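Long-range contacts in dicer Related Helicase (Caenorhabditis elegans, PDB 6M6S), which probably hydrolyses ATP as an RNA helicase of the RIG-I-like receptor family, its C-terminal domain binding 5'-triphosphorylated double-stranded RNA: residues M13-F21 against C69-G77; E59-I67 against R78-Q89. All coordinates share one frame; numbering follows the deposited sequence.

Contact 1. Residues M13-F21 against C69-G77; sequences MCSNCSKEF and CFHCKLDVG. With ZN (zinc ion), chain F.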
# COMPACT_ATOMS: atom_id res chain seq x y z
N MET B 13 7.74 4.17 10.86
CA MET B 13 8.87 3.25 11.06
C MET B 13 9.38 2.77 9.73
O MET B 13 8.62 2.72 8.77
CB MET B 13 8.45 1.97 11.78
CG MET B 13 7.28 2.11 12.70
SD MET B 13 7.88 2.88 14.18
CE MET B 13 8.82 1.59 14.97
N CYS B 14 10.65 2.36 9.72
CA CYS B 14 11.26 1.68 8.56
C CYS B 14 10.53 0.35 8.35
O CYS B 14 10.48 -0.49 9.26
CB CYS B 14 12.73 1.45 8.83
SG CYS B 14 13.54 0.65 7.41
N SER B 15 10.00 0.15 7.15
CA SER B 15 9.26 -1.09 6.85
C SER B 15 10.20 -2.29 6.84
O SER B 15 9.77 -3.43 7.03
CB SER B 15 8.53 -1.01 5.51
OG SER B 15 7.40 -0.13 5.53
N ASN B 16 11.47 -2.05 6.59
CA ASN B 16 12.49 -3.09 6.56
C ASN B 16 13.05 -3.56 7.91
O ASN B 16 13.20 -4.77 8.15
CB ASN B 16 13.60 -2.62 5.60
CG ASN B 16 14.46 -3.75 5.12
OD1 ASN B 16 13.97 -4.68 4.45
ND2 ASN B 16 15.75 -3.70 5.46
N CYS B 17 13.36 -2.63 8.82
CA CYS B 17 13.93 -2.99 10.12
C CYS B 17 13.13 -2.52 11.36
O CYS B 17 13.57 -2.79 12.47
CB CYS B 17 15.37 -2.50 10.26
SG CYS B 17 15.49 -0.67 10.45
N SER B 18 12.00 -1.83 11.17
CA SER B 18 11.16 -1.30 12.29
C SER B 18 11.75 -0.19 13.12
O SER B 18 11.25 0.09 14.19
CB SER B 18 10.70 -2.42 13.25
OG SER B 18 10.03 -3.40 12.49
N LYS B 19 12.82 0.45 12.66
CA LYS B 19 13.36 1.56 13.45
C LYS B 19 12.44 2.78 13.28
O LYS B 19 11.98 3.07 12.16
CB LYS B 19 14.75 1.88 12.95
CG LYS B 19 15.44 3.00 13.69
CD LYS B 19 16.68 3.39 12.93
CE LYS B 19 17.40 4.46 13.68
NZ LYS B 19 17.46 4.07 15.11
N GLU B 20 12.18 3.50 14.37
CA GLU B 20 11.25 4.63 14.30
C GLU B 20 11.92 5.89 13.76
O GLU B 20 13.02 6.22 14.20
CB GLU B 20 10.63 4.90 15.69
CG GLU B 20 9.73 6.17 15.69
CD GLU B 20 9.09 6.48 17.05
OE1 GLU B 20 9.13 5.61 17.97
OE2 GLU B 20 8.54 7.60 17.17
N PHE B 21 11.32 6.59 12.80
CA PHE B 21 11.94 7.86 12.37
C PHE B 21 11.34 9.07 13.08
O PHE B 21 12.07 9.97 13.55
CB PHE B 21 11.65 8.00 10.88
CG PHE B 21 12.37 6.98 10.02
CD1 PHE B 21 13.73 6.80 10.12
CD2 PHE B 21 11.67 6.17 9.14
CE1 PHE B 21 14.36 5.88 9.33
CE2 PHE B 21 12.32 5.27 8.35
CZ PHE B 21 13.66 5.10 8.47
N CYS B 69 17.83 4.68 5.86
CA CYS B 69 17.58 4.31 7.24
C CYS B 69 18.92 4.24 7.96
O CYS B 69 19.84 3.60 7.46
CB CYS B 69 16.86 2.95 7.32
SG CYS B 69 16.69 2.35 9.01
N PHE B 70 19.07 4.93 9.10
CA PHE B 70 20.34 4.88 9.85
C PHE B 70 20.73 3.45 10.23
O PHE B 70 21.93 3.11 10.21
CB PHE B 70 20.29 5.73 11.15
CG PHE B 70 21.64 5.86 11.86
CD1 PHE B 70 22.58 6.80 11.43
CD2 PHE B 70 21.95 5.06 12.95
CE1 PHE B 70 23.82 6.92 12.07
CE2 PHE B 70 23.20 5.18 13.61
CZ PHE B 70 24.13 6.11 13.16
N HIS B 71 19.75 2.62 10.52
CA HIS B 71 20.01 1.29 11.04
C HIS B 71 20.33 0.27 9.95
O HIS B 71 21.34 -0.45 10.04
CB HIS B 71 18.78 0.77 11.82
CG HIS B 71 19.07 -0.48 12.58
ND1 HIS B 71 18.44 -1.68 12.31
CD2 HIS B 71 19.96 -0.74 13.57
CE1 HIS B 71 18.93 -2.62 13.11
NE2 HIS B 71 19.84 -2.07 13.89
N CYS B 72 19.46 0.18 8.96
CA CYS B 72 19.55 -0.87 7.95
C CYS B 72 20.00 -0.36 6.58
O CYS B 72 20.36 -1.17 5.70
CB CYS B 72 18.25 -1.66 7.82
SG CYS B 72 16.94 -0.82 6.92
N LYS B 73 20.07 0.97 6.44
CA LYS B 73 20.60 1.63 5.23
C LYS B 73 19.68 1.43 4.00
O LYS B 73 20.08 1.75 2.87
CB LYS B 73 22.04 1.20 4.90
CG LYS B 73 23.03 1.97 5.81
CD LYS B 73 23.13 1.15 7.07
CE LYS B 73 24.03 1.74 8.12
NZ LYS B 73 23.93 0.89 9.35
N LEU B 74 18.44 0.95 4.22
CA LEU B 74 17.55 0.92 3.08
C LEU B 74 17.26 2.35 2.66
O LEU B 74 17.13 3.26 3.52
CB LEU B 74 16.22 0.25 3.47
CG LEU B 74 15.55 -0.25 2.15
CD1 LEU B 74 14.76 -1.44 2.30
CD2 LEU B 74 14.56 0.73 1.86
N ASP B 75 17.19 2.58 1.35
CA ASP B 75 16.74 3.90 0.92
C ASP B 75 15.31 4.19 1.35
O ASP B 75 14.37 3.41 1.08
CB ASP B 75 16.81 4.02 -0.59
CG ASP B 75 16.60 5.45 -1.02
OD1 ASP B 75 15.40 5.88 -1.06
OD2 ASP B 75 17.61 6.16 -1.30
N VAL B 76 15.10 5.34 1.98
CA VAL B 76 13.76 5.66 2.52
C VAL B 76 13.18 6.96 1.97
O VAL B 76 12.17 7.45 2.49
CB VAL B 76 13.68 5.64 4.06
CG1 VAL B 76 13.96 4.25 4.63
CG2 VAL B 76 14.63 6.69 4.69
N GLY B 77 13.79 7.52 0.92
CA GLY B 77 13.29 8.80 0.41
C GLY B 77 14.43 9.71 -0.07
O GLY B 77 15.51 9.25 -0.52
ZN ZN F . 15.69 0.32 8.47
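Cys14 and Cys17 meet Cys69 and Cys72 around one zinc ion, all four SG atoms lying 2.2 to 2.4 Å from the metal. Each CxxC pair forms a zinc knuckle: the first sulfur stands anti to its backbone N, the second between N and the carbonyl carbon (chi1 71° for Cys17, 77° for Cys72), which turns both toward the ion.

Hydrogen bonds to sulfur form a second shell. Asn16 ND2 donates across the contact to Cys72 SG at 3.4 Å, nearly straight and in its amide plane, while His71 ND1 presents its ring edge to Cys17 SG in a weak bond. Backbone N-H groups of Cys17 and Cys72 donate to Cys14 SG and Cys69 SG.

Apolar contacts flank the site. Lys19 CD crosses His71 CB at 3.5 Å, and Phe21 CZ reaches Val76 CG1 at 3.9 Å and, edge-on, Cys69 CB at 4.0 Å. With an alanine at Phe21, the ring contacts to Val76 and Cys69 would be gone, and a gap beside the zinc site would probably open.

The N-H donors probably disperse the negative charge of four thiolates, and the metal, with the Asn16 and His71 bonds to sulfur around it, clamps together two loops far apart in sequence.

Contact 2. Residues E59-I67 against R78-Q89; sequences EDNQPLSDI and RAYKIRGTYLPQ. With nucleotides of chain D; nucleotides of chain C.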
# COMPACT_ATOMS: atom_id res chain seq x y z
N GLU B 59 14.44 26.96 -7.73
CA GLU B 59 15.18 27.58 -6.66
C GLU B 59 14.66 27.16 -5.28
O GLU B 59 15.42 26.99 -4.33
CB GLU B 59 15.04 29.07 -6.81
CG GLU B 59 16.25 29.80 -6.37
CD GLU B 59 16.20 31.24 -6.77
OE1 GLU B 59 17.27 31.89 -6.70
OE2 GLU B 59 15.11 31.73 -7.16
N ASP B 60 13.35 27.00 -5.20
CA ASP B 60 12.63 26.91 -3.94
C ASP B 60 12.19 25.50 -3.57
O ASP B 60 11.58 25.29 -2.52
CB ASP B 60 11.40 27.81 -4.03
CG ASP B 60 11.77 29.27 -4.09
OD1 ASP B 60 11.92 29.88 -3.01
OD2 ASP B 60 11.92 29.82 -5.20
N ASN B 61 12.47 24.54 -4.44
CA ASN B 61 12.07 23.20 -4.13
C ASN B 61 13.03 22.30 -4.89
O ASN B 61 12.77 21.97 -6.03
CB ASN B 61 10.61 22.96 -4.58
CG ASN B 61 10.11 21.61 -4.20
OD1 ASN B 61 10.81 20.62 -4.35
ND2 ASN B 61 8.91 21.56 -3.68
N GLN B 62 14.18 22.00 -4.28
CA GLN B 62 15.22 21.21 -4.97
C GLN B 62 15.27 19.81 -4.42
O GLN B 62 15.57 19.65 -3.25
CB GLN B 62 16.60 21.86 -4.73
CG GLN B 62 16.62 23.36 -4.89
CD GLN B 62 18.01 23.95 -4.75
OE1 GLN B 62 18.91 23.32 -4.17
NE2 GLN B 62 18.21 25.13 -5.33
N PRO B 63 14.96 18.77 -5.23
CA PRO B 63 15.22 17.40 -4.76
C PRO B 63 16.73 17.18 -4.71
O PRO B 63 17.39 17.40 -5.72
CB PRO B 63 14.60 16.53 -5.87
CG PRO B 63 13.66 17.53 -6.67
CD PRO B 63 14.49 18.78 -6.63
N LEU B 64 17.28 16.77 -3.56
CA LEU B 64 18.75 16.66 -3.45
C LEU B 64 19.21 15.23 -3.05
O LEU B 64 18.83 14.25 -3.72
CB LEU B 64 19.29 17.72 -2.51
CG LEU B 64 19.03 19.19 -2.87
CD1 LEU B 64 19.47 20.12 -1.70
CD2 LEU B 64 19.81 19.56 -4.17
N SER B 65 19.95 15.08 -1.95
CA SER B 65 20.61 13.80 -1.61
C SER B 65 19.63 12.69 -1.25
O SER B 65 18.54 12.95 -0.75
CB SER B 65 21.52 14.03 -0.40
OG SER B 65 22.24 15.25 -0.58
N ASP B 66 20.01 11.44 -1.48
CA ASP B 66 19.17 10.33 -1.01
C ASP B 66 19.25 10.28 0.51
O ASP B 66 20.26 10.70 1.10
CB ASP B 66 19.67 9.01 -1.59
CG ASP B 66 19.14 8.77 -2.99
OD1 ASP B 66 17.94 9.06 -3.21
OD2 ASP B 66 19.92 8.32 -3.85
N ILE B 67 18.20 9.78 1.18
CA ILE B 67 18.24 9.49 2.63
C ILE B 67 18.05 8.00 2.87
O ILE B 67 17.23 7.33 2.16
CB ILE B 67 17.21 10.26 3.43
CG1 ILE B 67 15.79 10.18 2.80
CG2 ILE B 67 17.73 11.75 3.59
CD1 ILE B 67 14.71 10.82 3.74
N ARG B 78 14.19 11.00 0.02
CA ARG B 78 15.13 11.95 -0.55
C ARG B 78 15.05 13.20 0.27
O ARG B 78 13.97 13.59 0.73
CB ARG B 78 14.70 12.26 -1.97
CG ARG B 78 15.67 13.08 -2.72
CD ARG B 78 15.35 12.96 -4.22
NE ARG B 78 16.42 13.57 -4.93
CZ ARG B 78 16.53 13.61 -6.25
NH1 ARG B 78 15.60 13.05 -7.03
NH2 ARG B 78 17.58 14.21 -6.76
N ALA B 79 16.19 13.89 0.44
CA ALA B 79 16.12 15.19 1.11
C ALA B 79 15.94 16.28 0.06
O ALA B 79 16.34 16.12 -1.10
CB ALA B 79 17.44 15.44 1.89
N TYR B 80 15.29 17.39 0.47
CA TYR B 80 15.07 18.51 -0.41
C TYR B 80 15.56 19.77 0.28
O TYR B 80 15.70 19.79 1.52
CB TYR B 80 13.56 18.72 -0.64
CG TYR B 80 12.85 17.75 -1.59
CD1 TYR B 80 12.72 16.41 -1.26
CD2 TYR B 80 12.27 18.20 -2.76
CE1 TYR B 80 12.04 15.52 -2.09
CE2 TYR B 80 11.57 17.32 -3.60
CZ TYR B 80 11.48 16.00 -3.26
OH TYR B 80 10.75 15.13 -4.05
N LYS B 81 15.80 20.81 -0.51
CA LYS B 81 15.93 22.18 0.02
C LYS B 81 14.66 22.92 -0.38
O LYS B 81 14.39 23.10 -1.60
CB LYS B 81 17.15 22.89 -0.57
CG LYS B 81 17.56 24.15 0.15
CD LYS B 81 18.67 24.89 -0.68
CE LYS B 81 19.49 25.80 0.14
NZ LYS B 81 20.85 26.01 -0.49
N ILE B 82 13.85 23.30 0.62
CA ILE B 82 12.56 23.93 0.34
C ILE B 82 12.58 25.26 1.04
O ILE B 82 12.78 25.30 2.27
CB ILE B 82 11.43 23.06 0.87
CG1 ILE B 82 11.38 21.72 0.12
CG2 ILE B 82 10.06 23.81 0.75
CD1 ILE B 82 10.13 21.04 0.27
N ARG B 83 12.42 26.35 0.28
CA ARG B 83 12.48 27.70 0.82
C ARG B 83 13.77 27.88 1.64
O ARG B 83 13.77 28.48 2.72
CB ARG B 83 11.24 28.03 1.67
CG ARG B 83 9.90 27.76 1.01
CD ARG B 83 8.95 28.98 1.09
NE ARG B 83 7.97 28.96 2.18
CZ ARG B 83 6.77 28.35 2.14
NH1 ARG B 83 6.40 27.64 1.07
NH2 ARG B 83 5.94 28.42 3.19
N GLY B 84 14.88 27.35 1.11
CA GLY B 84 16.17 27.52 1.75
C GLY B 84 16.47 26.62 2.94
O GLY B 84 17.49 26.78 3.58
N THR B 85 15.57 25.70 3.26
CA THR B 85 15.71 24.82 4.43
C THR B 85 15.79 23.37 3.99
O THR B 85 14.96 22.89 3.20
CB THR B 85 14.46 24.97 5.39
OG1 THR B 85 14.36 26.33 5.86
CG2 THR B 85 14.54 24.02 6.59
N TYR B 86 16.74 22.61 4.52
CA TYR B 86 16.81 21.19 4.23
C TYR B 86 15.79 20.38 5.02
O TYR B 86 15.67 20.53 6.23
CB TYR B 86 18.21 20.61 4.54
CG TYR B 86 19.32 21.22 3.70
CD1 TYR B 86 19.21 21.26 2.30
CD2 TYR B 86 20.46 21.78 4.29
CE1 TYR B 86 20.20 21.85 1.51
CE2 TYR B 86 21.46 22.37 3.49
CZ TYR B 86 21.32 22.37 2.10
OH TYR B 86 22.29 22.96 1.28
N LEU B 87 15.04 19.52 4.33
CA LEU B 87 13.98 18.69 4.92
C LEU B 87 13.99 17.32 4.31
O LEU B 87 14.13 17.18 3.09
CB LEU B 87 12.60 19.32 4.61
CG LEU B 87 12.32 20.73 5.11
CD1 LEU B 87 10.94 21.22 4.58
CD2 LEU B 87 12.29 20.75 6.65
N PRO B 88 13.76 16.27 5.11
CA PRO B 88 13.63 14.91 4.58
C PRO B 88 12.23 14.69 4.02
O PRO B 88 11.24 15.21 4.56
CB PRO B 88 13.82 14.01 5.80
CG PRO B 88 14.26 14.91 6.92
CD PRO B 88 13.89 16.34 6.60
N GLN B 89 12.16 13.98 2.91
CA GLN B 89 10.89 13.44 2.40
C GLN B 89 10.93 11.94 2.48
O GLN B 89 11.62 11.24 1.69
CB GLN B 89 10.74 13.87 0.96
CG GLN B 89 9.31 13.54 0.39
CD GLN B 89 9.32 13.74 -1.10
OE1 GLN B 89 9.86 12.90 -1.86
NE2 GLN B 89 8.78 14.87 -1.54
P G D 2 8.78 9.67 -6.04
OP1 G D 2 8.42 8.43 -5.27
OP2 G D 2 8.58 9.60 -7.52
O5' G D 2 7.84 10.80 -5.40
C5' G D 2 7.97 11.14 -4.03
C4' G D 2 7.07 12.29 -3.69
O4' G D 2 7.53 13.48 -4.35
C3' G D 2 5.61 12.17 -4.12
O3' G D 2 4.87 11.42 -3.19
C2' G D 2 5.17 13.62 -4.13
O2' G D 2 4.95 14.04 -2.79
C1' G D 2 6.43 14.32 -4.64
N9 G D 2 6.43 14.53 -6.09
C8 G D 2 7.11 13.78 -7.06
N7 G D 2 6.95 14.25 -8.27
C5 G D 2 6.14 15.38 -8.09
C6 G D 2 5.61 16.32 -9.02
O6 G D 2 5.78 16.34 -10.23
N1 G D 2 4.83 17.30 -8.41
C2 G D 2 4.59 17.39 -7.06
N2 G D 2 3.82 18.41 -6.63
N3 G D 2 5.08 16.52 -6.18
C4 G D 2 5.83 15.56 -6.76
P C C 12 3.88 26.16 -9.50
OP1 C C 12 3.84 27.53 -8.93
OP2 C C 12 4.50 25.98 -10.83
O5' C C 12 4.57 25.17 -8.45
C5' C C 12 4.30 25.28 -7.07
C4' C C 12 5.02 24.23 -6.27
O4' C C 12 4.69 22.92 -6.77
C3' C C 12 6.54 24.24 -6.33
O3' C C 12 7.11 25.26 -5.54
C2' C C 12 6.87 22.85 -5.82
O2' C C 12 6.75 22.82 -4.41
C1' C C 12 5.74 22.02 -6.44
N1 C C 12 6.20 21.34 -7.67
C2 C C 12 6.84 20.11 -7.52
O2 C C 12 6.93 19.64 -6.36
N3 C C 12 7.29 19.47 -8.62
C4 C C 12 7.18 20.05 -9.82
N4 C C 12 7.65 19.38 -10.86
C5 C C 12 6.54 21.31 -10.00
C6 C C 12 6.09 21.92 -8.90
O HOH W 1 15.06 26.01 -1.60
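Asp60 O accepts a hydrogen bond from Arg83 N at 3.1 Å, holding the start of the first segment to the type I' turn Ile82-Thr85. A water donates to Glu59 O and accepts from Gly84 N beside it; the turn's positive phi suits a glycine.

Asn61 extends its amide with CG anti to the backbone N (chi1 -176°). OD1 is buried at the Tyr80 ring edge, 3.2 Å from CD2, the planes nearly perpendicular, with no hydrogen-bonding partner in the model; ND2 makes a weak bond to O2' of C12 of chain C. Gln62 forms the hydrogen-bonded pair with Lys81. Their side chains run side by side, and both reach Ser153, Gln62 also Asn157.

Pro63, rigid and flat-sided, lays CA over the Tyr80 ring, 3.9 Å from its centroid, in a CH-pi contact, and CB over the Arg78 guanidinium, 3.5 Å from CZ. Leu64 N donates to Ala79 O, but a beta bulge then shifts the register. Leu64 O is gripped by Arg78 NE at 2.8 Å, near the guanidinium plane, and weakly by NH2, while Leu64 CD1 touches the Tyr86 edge. Ser65 O receives Ala79 N at 2.8 Å. Branched Ile67 spans both strands of the second segment, CG2 on Ala79 CB and CD1 on Pro88 CB at 3.9 Å.

Tyr80 OH, Arg78 NH1 and Gln89 OE1 also hydrogen-bond to a modified group, probably the RNA's triphosphorylated first nucleotide. On the Asn61, Pro63 and Tyr80 side the hairpin thus meets RNA and strand 33-36; helix 140-167 packs on Gln62, Ser65 and Ala79, helix 126-132 covers Ile82, and strand 45-48 borders strand 61-69.

From the N terminus, the first knuckle at 13-21 meets its partner only at 69-77, so contact 1 closes a loop of 47 residues that includes strands 27-30, 33-36 and 45-48. Segment 59-67 of contact 2 lies inside that loop and its partner 78-89 beyond it; the two contacts therefore cross rather than nest. Contact 2 closes the short 10-residue connection 68-77, which holds the second knuckle, within the hairpin of strands 61-69 and 75-82. Backbone hydrogen bonds between Ile67 and both Val76 and Gly77 carry one contact into the other. Contact 1 thereby ties the sheet holding strands 11-14 and 20-23 to the sheet of contact 2, which faces the RNA.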